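Local coordinates for protein putative oxidoreductase yhhX (Escherichia coli K-12, PDB 3F4L) that probably works as a nucleotide-dependent oxidoreductase of the Gfo/Idh/MocA family, perhaps oxidising scyllo-inositol with NADP+, though its true substrate is uncertain, at residues V92-P97 / L117-Y122; E59-P64 / A88-L93; P121-R126 / G176-D181. All coordinates share one frame; numbering follows the deposited sequence.

Contact 1: residues V92-P97 / L117-Y122; sequences VLVEKP and LTVTPY
Val92 to Val94 and Val119 to Pro121 run as neighbouring parallel strands, joined through helix 102-115 in a beta-alpha-beta crossover of the Rossmann fold. Thr118 O takes Val92 N, Val92 O takes Thr120 N, and Thr120 O takes Val94 N at 2.8 Å; the next bond, from Tyr122 N to Val94 O, is bent to 128° and weak. Val92 CB packs beside Val119 CG2 at 3.9 Å on the sheet face toward helix 78-87. On the other face, where helix 300-311 packs, Leu93 CD1 meets Thr120 CG2 at 3.8 Å.

Tyr122 is worth following outward. Its CB lies 3.8 Å from Val94 O and also touches Leu93 CD1. With CG anti to the backbone N (chi1 -180°), the ring rises off the sheet on the face that carries Leu93: CD1 comes to 4.1 Å from Leu93 CD2, while CD2 has Lys96 NZ at 3.8 Å, near the ring plane and at its edge. Farther out, OH is hydrogen-bonded to Tyr17 O, and the ring meets that of His18. Lys96 folds back through bends at chi2 and chi3, putting its CD 3.4 Å from Tyr122 O. The sequence Glu95-Lys96-Pro97, with a cis peptide before the proline, matches the EKP motif of the family. Within it, the Glu95 carboxylate is hydrogen-bonded at both oxygens, OE1 to His18 NE2 and OE2 to Ser13 OG.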
loop_
_atom_site.group_PDB
_atom_site.type_symbol
_atom_site.label_atom_id
_atom_site.label_comp_id
_atom_site.label_asym_id
_atom_site.label_seq_id
_atom_site.Cartn_x
_atom_site.Cartn_y
_atom_site.Cartn_z
ATOM N N VAL A 92 30.004 17.620 14.591
ATOM C CA VAL A 92 28.686 17.579 15.211
ATOM C C VAL A 92 27.737 16.481 14.718
ATOM O O VAL A 92 27.582 16.266 13.506
ATOM C CB VAL A 92 27.970 18.948 15.035
ATOM C CG1 VAL A 92 26.571 18.900 15.624
ATOM C CG2 VAL A 92 28.782 20.055 15.703
ATOM N N LEU A 93 27.101 15.807 15.677
ATOM C CA LEU A 93 26.115 14.760 15.405
ATOM C C LEU A 93 24.806 15.314 15.975
ATOM O O LEU A 93 24.723 15.639 17.164
ATOM C CB LEU A 93 26.512 13.451 16.099
ATOM C CG LEU A 93 25.564 12.241 15.977
ATOM C CD1 LEU A 93 25.402 11.817 14.515
ATOM C CD2 LEU A 93 26.133 11.080 16.785
ATOM N N VAL A 94 23.784 15.436 15.133
ATOM C CA VAL A 94 22.519 16.007 15.575
ATOM C C VAL A 94 21.322 15.058 15.534
ATOM O O VAL A 94 21.074 14.405 14.526
ATOM C CB VAL A 94 22.154 17.248 14.733
ATOM C CG1 VAL A 94 21.018 18.008 15.403
ATOM C CG2 VAL A 94 23.371 18.146 14.554
ATOM N N GLU A 95 20.574 15.006 16.631
ATOM C CA GLU A 95 19.385 14.160 16.701
ATOM C C GLU A 95 18.240 14.765 15.894
ATOM O O GLU A 95 18.242 15.960 15.605
ATOM C CB GLU A 95 18.938 13.985 18.148
ATOM C CG GLU A 95 19.564 12.803 18.843
ATOM C CD GLU A 95 18.815 12.431 20.100
ATOM O OE1 GLU A 95 19.055 11.322 20.627
ATOM O OE2 GLU A 95 17.986 13.251 20.556
ATOM N N LYS A 96 17.265 13.933 15.533
ATOM C CA LYS A 96 16.104 14.383 14.761
ATOM C C LYS A 96 15.362 15.500 15.498
ATOM O O LYS A 96 15.141 15.412 16.701
ATOM C CB LYS A 96 15.149 13.203 14.519
ATOM C CG LYS A 96 15.803 11.992 13.844
ATOM C CD LYS A 96 16.765 11.222 14.773
ATOM C CE LYS A 96 16.006 10.556 15.928
ATOM N NZ LYS A 96 16.826 9.569 16.694
ATOM N N PRO A 97 14.985 16.580 14.791
ATOM C CA PRO A 97 15.195 16.876 13.370
ATOM C C PRO A 97 16.523 17.615 13.202
ATOM O O PRO A 97 16.892 18.421 14.050
ATOM C CB PRO A 97 14.010 17.786 13.015
ATOM C CG PRO A 97 13.206 17.937 14.320
ATOM C CD PRO A 97 14.180 17.642 15.408
ATOM N N LEU A 117 35.099 20.228 8.913
ATOM C CA LEU A 117 34.437 19.452 9.952
ATOM C C LEU A 117 33.267 18.655 9.399
ATOM O O LEU A 117 32.811 18.889 8.281
ATOM C CB LEU A 117 33.928 20.376 11.055
ATOM C CG LEU A 117 35.006 21.106 11.859
ATOM C CD1 LEU A 117 34.359 22.112 12.784
ATOM C CD2 LEU A 117 35.835 20.097 12.643
ATOM N N THR A 118 32.782 17.720 10.209
ATOM C CA THR A 118 31.652 16.888 9.845
ATOM C C THR A 118 30.409 17.218 10.672
ATOM O O THR A 118 30.465 17.246 11.894
ATOM C CB THR A 118 31.959 15.395 10.085
ATOM O OG1 THR A 118 33.030 14.974 9.233
ATOM C CG2 THR A 118 30.714 14.546 9.811
ATOM N N VAL A 119 29.297 17.486 10.003
ATOM C CA VAL A 119 28.034 17.722 10.702
ATOM C C VAL A 119 27.060 16.737 10.053
ATOM O O VAL A 119 26.938 16.689 8.831
ATOM C CB VAL A 119 27.520 19.171 10.555
ATOM C CG1 VAL A 119 27.104 19.466 9.111
ATOM C CG2 VAL A 119 26.359 19.393 11.493
ATOM N N THR A 120 26.375 15.943 10.863
ATOM C CA THR A 120 25.471 14.933 10.324
ATOM C C THR A 120 24.341 14.583 11.275
ATOM O O THR A 120 24.458 14.767 12.483
ATOM C CB THR A 120 26.258 13.630 10.018
ATOM O OG1 THR A 120 25.367 12.623 9.528
ATOM C CG2 THR A 120 26.935 13.101 11.285
ATOM N N PRO A 121 23.214 14.096 10.734
ATOM C CA PRO A 121 22.088 13.718 11.591
ATOM C C PRO A 121 22.377 12.322 12.159
ATOM O O PRO A 121 23.301 11.644 11.708
ATOM C CB PRO A 121 20.907 13.719 10.626
ATOM C CG PRO A 121 21.539 13.239 9.344
ATOM C CD PRO A 121 22.834 14.045 9.309
ATOM N N TYR A 122 21.594 11.907 13.149
ATOM C CA TYR A 122 21.739 10.603 13.792
ATOM C C TYR A 122 20.683 9.683 13.182
ATOM O O TYR A 122 19.538 9.682 13.619
ATOM C CB TYR A 122 21.505 10.756 15.308
ATOM C CG TYR A 122 21.620 9.496 16.149
ATOM C CD1 TYR A 122 22.787 8.727 16.149
ATOM C CD2 TYR A 122 20.580 9.102 16.980
ATOM C CE1 TYR A 122 22.909 7.600 16.965
ATOM C CE2 TYR A 122 20.691 7.977 17.797
ATOM C CZ TYR A 122 21.855 7.237 17.782
ATOM O OH TYR A 122 21.962 6.133 18.584
#

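Contact 2: residues E59-P64 / A88-L93; sequences EVLNDP and AGKNVL
Leu61 and Ala88 bring their CA atoms within 5.9 Å of each other, where the short helix 58-61 passes the end of helix 78-87, which closes in a Schellman motif with Gly89 at a positive phi of 83°. The apolar part of the contact is small. Ala88 CB points toward the other segment and fits against the backbone and the root of Leu61, 3.7 Å from Leu61 O and 3.8 Å from Leu61 CB.

Lys90 does the reaching. Its chain bends once, at chi2 (-58°), and then runs extended to the tip, so the methylenes pass alongside Leu61 before the ammonium arrives at the turn beyond. CG lies 4.4 Å from Leu61 CD2, and CE comes to 3.4 Å from Leu61 O. At the end, NZ gives a hydrogen bond to Asp63 O, 2.7 Å long, with the nitrogen tilted 29° from the carbonyl plane. The same NZ is bonded to Val66 O, so two backbone carbonyls, one in the turn before strand 66-71 and one at its first residue, hold the ammonium of this buried lysine.

The acid of Asp63 is not its partner: Asp63 OD1 stands 5.9 Å from Lys90 NZ and accepts a hydrogen bond from Asp65 N, while OD2 is hydrogen-bonded to His33 NE2. An opposite charge at that range may still ease the burial of the lysine. Leu61 and Lys90 both rest on Val69 of strand 66-71, the neighbour of strand 91-94. The whole is a peripheral join of the Rossmann fold, linking the turns that lead into two adjacent parallel strands.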
loop_
_atom_site.group_PDB
_atom_site.type_symbol
_atom_site.label_atom_id
_atom_site.label_comp_id
_atom_site.label_asym_id
_atom_site.label_seq_id
_atom_site.Cartn_x
_atom_site.Cartn_y
_atom_site.Cartn_z
ATOM N N GLU A 59 32.416 25.529 28.820
ATOM C CA GLU A 59 33.329 24.562 29.426
ATOM C C GLU A 59 33.471 23.312 28.558
ATOM O O GLU A 59 34.413 22.533 28.715
ATOM C CB GLU A 59 32.827 24.153 30.811
ATOM C CG GLU A 59 33.291 25.059 31.935
ATOM C CD GLU A 59 32.609 24.736 33.249
ATOM O OE1 GLU A 59 32.422 23.532 33.532
ATOM O OE2 GLU A 59 32.266 25.684 33.995
ATOM N N VAL A 60 32.520 23.120 27.652
ATOM C CA VAL A 60 32.553 21.969 26.759
ATOM C C VAL A 60 33.160 22.362 25.413
ATOM O O VAL A 60 34.110 21.737 24.942
ATOM C CB VAL A 60 31.135 21.399 26.512
ATOM C CG1 VAL A 60 31.223 20.206 25.590
ATOM C CG2 VAL A 60 30.483 21.004 27.836
ATOM N N LEU A 61 32.613 23.410 24.803
ATOM C CA LEU A 61 33.096 23.862 23.503
ATOM C C LEU A 61 34.538 24.359 23.528
ATOM O O LEU A 61 35.199 24.404 22.490
ATOM C CB LEU A 61 32.172 24.946 22.946
ATOM C CG LEU A 61 30.728 24.488 22.720
ATOM C CD1 LEU A 61 29.933 25.605 22.050
ATOM C CD2 LEU A 61 30.716 23.227 21.865
ATOM N N ASN A 62 35.030 24.722 24.707
ATOM C CA ASN A 62 36.405 25.193 24.821
ATOM C C ASN A 62 37.384 24.069 25.123
ATOM O O ASN A 62 38.596 24.288 25.121
ATOM C CB ASN A 62 36.528 26.272 25.903
ATOM C CG ASN A 62 35.863 27.568 25.504
ATOM O OD1 ASN A 62 35.744 27.874 24.317
ATOM N ND2 ASN A 62 35.439 28.348 26.493
ATOM N N ASP A 63 36.868 22.869 25.381
ATOM C CA ASP A 63 37.735 21.728 25.681
ATOM C C ASP A 63 38.465 21.289 24.411
ATOM O O ASP A 63 37.838 20.853 23.443
ATOM C CB ASP A 63 36.923 20.549 26.228
ATOM C CG ASP A 63 37.807 19.429 26.753
ATOM O OD1 ASP A 63 38.919 19.237 26.210
ATOM O OD2 ASP A 63 37.389 18.729 27.702
ATOM N N PRO A 64 39.806 21.403 24.407
ATOM C CA PRO A 64 40.681 21.039 23.285
ATOM C C PRO A 64 40.558 19.586 22.835
ATOM O O PRO A 64 40.690 19.278 21.649
ATOM C CB PRO A 64 42.079 21.336 23.829
ATOM C CG PRO A 64 41.833 22.450 24.802
ATOM C CD PRO A 64 40.596 21.977 25.512
ATOM N N ALA A 88 33.185 26.387 17.095
ATOM C CA ALA A 88 34.174 26.098 18.126
ATOM C C ALA A 88 35.153 25.045 17.618
ATOM O O ALA A 88 36.043 24.601 18.347
ATOM C CB ALA A 88 33.494 25.618 19.398
ATOM N N GLY A 89 34.970 24.653 16.359
ATOM C CA GLY A 89 35.844 23.682 15.731
ATOM C C GLY A 89 35.541 22.226 16.016
ATOM O O GLY A 89 36.404 21.375 15.851
ATOM N N LYS A 90 34.310 21.934 16.415
ATOM C CA LYS A 90 33.935 20.567 16.745
ATOM C C LYS A 90 33.090 19.897 15.667
ATOM O O LYS A 90 32.319 20.557 14.964
ATOM C CB LYS A 90 33.128 20.545 18.048
ATOM C CG LYS A 90 33.730 21.311 19.212
ATOM C CD LYS A 90 35.112 20.802 19.548
ATOM C CE LYS A 90 35.741 21.620 20.654
ATOM N NZ LYS A 90 37.147 21.179 20.883
ATOM N N ASN A 91 33.245 18.582 15.549
ATOM C CA ASN A 91 32.437 17.802 14.620
ATOM C C ASN A 91 31.099 17.698 15.339
ATOM O O ASN A 91 31.066 17.687 16.570
ATOM C CB ASN A 91 33.043 16.419 14.417
ATOM C CG ASN A 91 34.337 16.476 13.649
ATOM O OD1 ASN A 91 34.346 16.781 12.455
ATOM N ND2 ASN A 91 35.444 16.207 14.331
ATOM N N VAL A 92 30.004 17.620 14.591
ATOM C CA VAL A 92 28.686 17.579 15.211
ATOM C C VAL A 92 27.737 16.481 14.718
ATOM O O VAL A 92 27.582 16.266 13.506
ATOM C CB VAL A 92 27.970 18.948 15.035
ATOM C CG1 VAL A 92 26.571 18.900 15.624
ATOM C CG2 VAL A 92 28.782 20.055 15.703
ATOM N N LEU A 93 27.101 15.807 15.677
ATOM C CA LEU A 93 26.115 14.760 15.405
ATOM C C LEU A 93 24.806 15.314 15.975
ATOM O O LEU A 93 24.723 15.639 17.164
ATOM C CB LEU A 93 26.512 13.451 16.099
ATOM C CG LEU A 93 25.564 12.241 15.977
ATOM C CD1 LEU A 93 25.402 11.817 14.515
ATOM C CD2 LEU A 93 26.133 11.080 16.785
#

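Contact 3: residues P121-R126 / G176-D181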
loop_
_atom_site.group_PDB
_atom_site.type_symbol
_atom_site.label_atom_id
_atom_site.label_comp_id
_atom_site.label_asym_id
_atom_site.label_seq_id
_atom_site.Cartn_x
_atom_site.Cartn_y
_atom_site.Cartn_z
ATOM N N PRO A 121 23.214 14.096 10.734
ATOM C CA PRO A 121 22.088 13.718 11.591
ATOM C C PRO A 121 22.377 12.322 12.159
ATOM O O PRO A 121 23.301 11.644 11.708
ATOM C CB PRO A 121 20.907 13.719 10.626
ATOM C CG PRO A 121 21.539 13.239 9.344
ATOM C CD PRO A 121 22.834 14.045 9.309
ATOM N N TYR A 122 21.594 11.907 13.149
ATOM C CA TYR A 122 21.739 10.603 13.792
ATOM C C TYR A 122 20.683 9.683 13.182
ATOM O O TYR A 122 19.538 9.682 13.619
ATOM C CB TYR A 122 21.505 10.756 15.308
ATOM C CG TYR A 122 21.620 9.496 16.149
ATOM C CD1 TYR A 122 22.787 8.727 16.149
ATOM C CD2 TYR A 122 20.580 9.102 16.980
ATOM C CE1 TYR A 122 22.909 7.600 16.965
ATOM C CE2 TYR A 122 20.691 7.977 17.797
ATOM C CZ TYR A 122 21.855 7.237 17.782
ATOM O OH TYR A 122 21.962 6.133 18.584
ATOM N N GLN A 123 21.059 8.922 12.157
ATOM C CA GLN A 123 20.116 8.009 11.508
ATOM C C GLN A 123 20.441 6.585 11.931
ATOM O O GLN A 123 20.875 5.769 11.129
ATOM C CB GLN A 123 20.205 8.143 9.982
ATOM C CG GLN A 123 19.880 9.545 9.469
ATOM C CD GLN A 123 18.458 9.988 9.798
ATOM O OE1 GLN A 123 17.642 9.196 10.271
ATOM N NE2 GLN A 123 18.152 11.253 9.529
ATOM N N ASN A 124 20.207 6.296 13.204
ATOM C CA ASN A 124 20.498 4.982 13.757
ATOM C C ASN A 124 19.662 3.851 13.163
ATOM O O ASN A 124 20.083 2.699 13.191
ATOM C CB ASN A 124 20.336 5.007 15.288
ATOM C CG ASN A 124 18.927 5.401 15.735
ATOM O OD1 ASN A 124 18.383 6.411 15.305
ATOM N ND2 ASN A 124 18.343 4.599 16.620
ATOM N N ARG A 125 18.492 4.159 12.614
ATOM C CA ARG A 125 17.659 3.090 12.063
ATOM C C ARG A 125 18.216 2.502 10.768
ATOM O O ARG A 125 17.616 1.609 10.152
ATOM C CB ARG A 125 16.209 3.570 11.889
ATOM C CG ARG A 125 15.606 4.100 13.208
ATOM C CD ARG A 125 14.093 3.886 13.324
ATOM N NE ARG A 125 13.799 2.497 13.655
ATOM C CZ ARG A 125 13.264 2.082 14.800
ATOM N NH1 ARG A 125 12.935 2.944 15.750
ATOM N NH2 ARG A 125 13.094 0.790 15.003
ATOM N N ARG A 126 19.377 2.996 10.357
ATOM C CA ARG A 126 20.027 2.455 9.180
ATOM C C ARG A 126 20.665 1.162 9.642
ATOM O O ARG A 126 21.143 0.364 8.843
ATOM C CB ARG A 126 21.099 3.411 8.661
ATOM C CG ARG A 126 20.505 4.597 7.929
ATOM C CD ARG A 126 21.554 5.370 7.155
ATOM N NE ARG A 126 20.946 6.476 6.425
ATOM C CZ ARG A 126 21.546 7.127 5.434
ATOM N NH1 ARG A 126 22.768 6.778 5.065
ATOM N NH2 ARG A 126 20.919 8.111 4.807
ATOM N N GLY A 176 8.417 9.552 9.912
ATOM C CA GLY A 176 8.764 9.501 8.507
ATOM C C GLY A 176 10.220 9.834 8.264
ATOM O O GLY A 176 10.838 9.307 7.334
ATOM N N VAL A 177 10.779 10.706 9.098
ATOM C CA VAL A 177 12.176 11.094 8.934
ATOM C C VAL A 177 13.080 9.858 8.919
ATOM O O VAL A 177 14.043 9.798 8.153
ATOM C CB VAL A 177 12.634 12.095 10.050
ATOM C CG1 VAL A 177 12.713 11.400 11.416
ATOM C CG2 VAL A 177 13.990 12.700 9.681
ATOM N N HIS A 178 12.749 8.863 9.744
ATOM C CA HIS A 178 13.530 7.626 9.828
ATOM C C HIS A 178 13.231 6.617 8.722
ATOM O O HIS A 178 14.136 6.064 8.109
ATOM C CB HIS A 178 13.278 6.937 11.159
ATOM C CG HIS A 178 13.887 7.641 12.323
ATOM N ND1 HIS A 178 13.176 7.934 13.467
ATOM C CD2 HIS A 178 15.152 8.068 12.544
ATOM C CE1 HIS A 178 13.979 8.509 14.345
ATOM N NE2 HIS A 178 15.183 8.602 13.810
ATOM N N THR A 179 11.954 6.353 8.491
ATOM C CA THR A 179 11.593 5.397 7.472
ATOM C C THR A 179 11.947 5.885 6.071
ATOM O O THR A 179 12.402 5.097 5.248
ATOM C CB THR A 179 10.105 5.022 7.594
ATOM O OG1 THR A 179 9.298 6.205 7.605
ATOM C CG2 THR A 179 9.878 4.255 8.893
HETATM N N MSE A 180 11.782 7.179 5.801
HETATM C CA MSE A 180 12.137 7.692 4.476
HETATM C C MSE A 180 13.652 7.703 4.301
HETATM O O MSE A 180 14.153 7.495 3.201
HETATM C CB MSE A 180 11.577 9.104 4.246
HETATM C CG MSE A 180 10.064 9.159 4.051
HETATM SE SE MSE A 180 9.560 10.699 2.961
HETATM C CE MSE A 180 10.156 12.092 4.160
ATOM N N ASP A 181 14.379 7.959 5.386
ATOM C CA ASP A 181 15.840 7.957 5.335
ATOM C C ASP A 181 16.353 6.583 4.889
ATOM O O ASP A 181 17.308 6.489 4.117
ATOM C CB ASP A 181 16.434 8.285 6.703
ATOM C CG ASP A 181 17.937 8.107 6.734
ATOM O OD1 ASP A 181 18.660 8.975 6.187
ATOM O OD2 ASP A 181 18.396 7.087 7.292
#
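The His178 ring is sandwiched: Arg125 CG lies 3.9 Å above one face, offset toward the rim, and Val177 CG1 of its own helix sits over the centre of the opposite face. At the ring edge, near its plane, Gln123 OE1 approaches His178 CD2 to 3.6 Å, with the amide plane turned 80° from the ring. These groups join the loop leaving the Rossmann fold to helix 171-187 of the C-terminal alpha/beta domain.

The Gln123 amide also lies stacked on the Asp181 carboxylate, the two planes 20° apart and Gln123 CD 3.6 Å from Asp181 CG. Asp181, its CG anti to the backbone N, turns that carboxylate toward the loop, where Arg126 grips it side-on with two nitrogens. Arg126 NE meets Asp181 OD2 at 2.8 Å in a nearly straight bond (172°), lying in the guanidinium plane. Arg126 NH2 reaches Asp181 OD1, also at 2.8 Å, but stands farther out of the carboxylate plane; this NH2 has a second acid partner, Glu321 OE1. A leucine in place of Arg126 would remove both nitrogens and is likely to leave the buried carboxylate of Asp181, and Glu321 behind it, without the positive charge they share.

Arg125 sends its own charge elsewhere: past the CH-pi contact of its CG with the His178 ring, its NE forms a salt bridge with Asp128. Nearby, Asn124 OD1 is buried with no hydrogen-bond partner in the model, 4.2 Å from His178 NE2.

How the contacts relate
Strand 91-94 serves both contact 1 and contact 2, whose centres lie 14 Å apart; one direct tie between them is a probable hydrogen bond of 2.9 Å from Thr118 N to Asn91 OD1, and Leu117 packs on Gly89 and Lys90. Contact 3 takes up the chain where contact 1 lets it go, at Pro121 and Tyr122, with centres 12 Å apart. There the EKP motif approaches helix 171-187, Lys96 CG packing 4.0 Å from Val177 CG1, and Lys96 NZ lies 3.8 Å from Asn124 OD1 of the connecting loop. In relatives this cleft holds the nicotinamide and substrate, so contacts 1 and 3 probably border the active site, whereas contact 2, about 25 Å from contact 3 between centres, is peripheral.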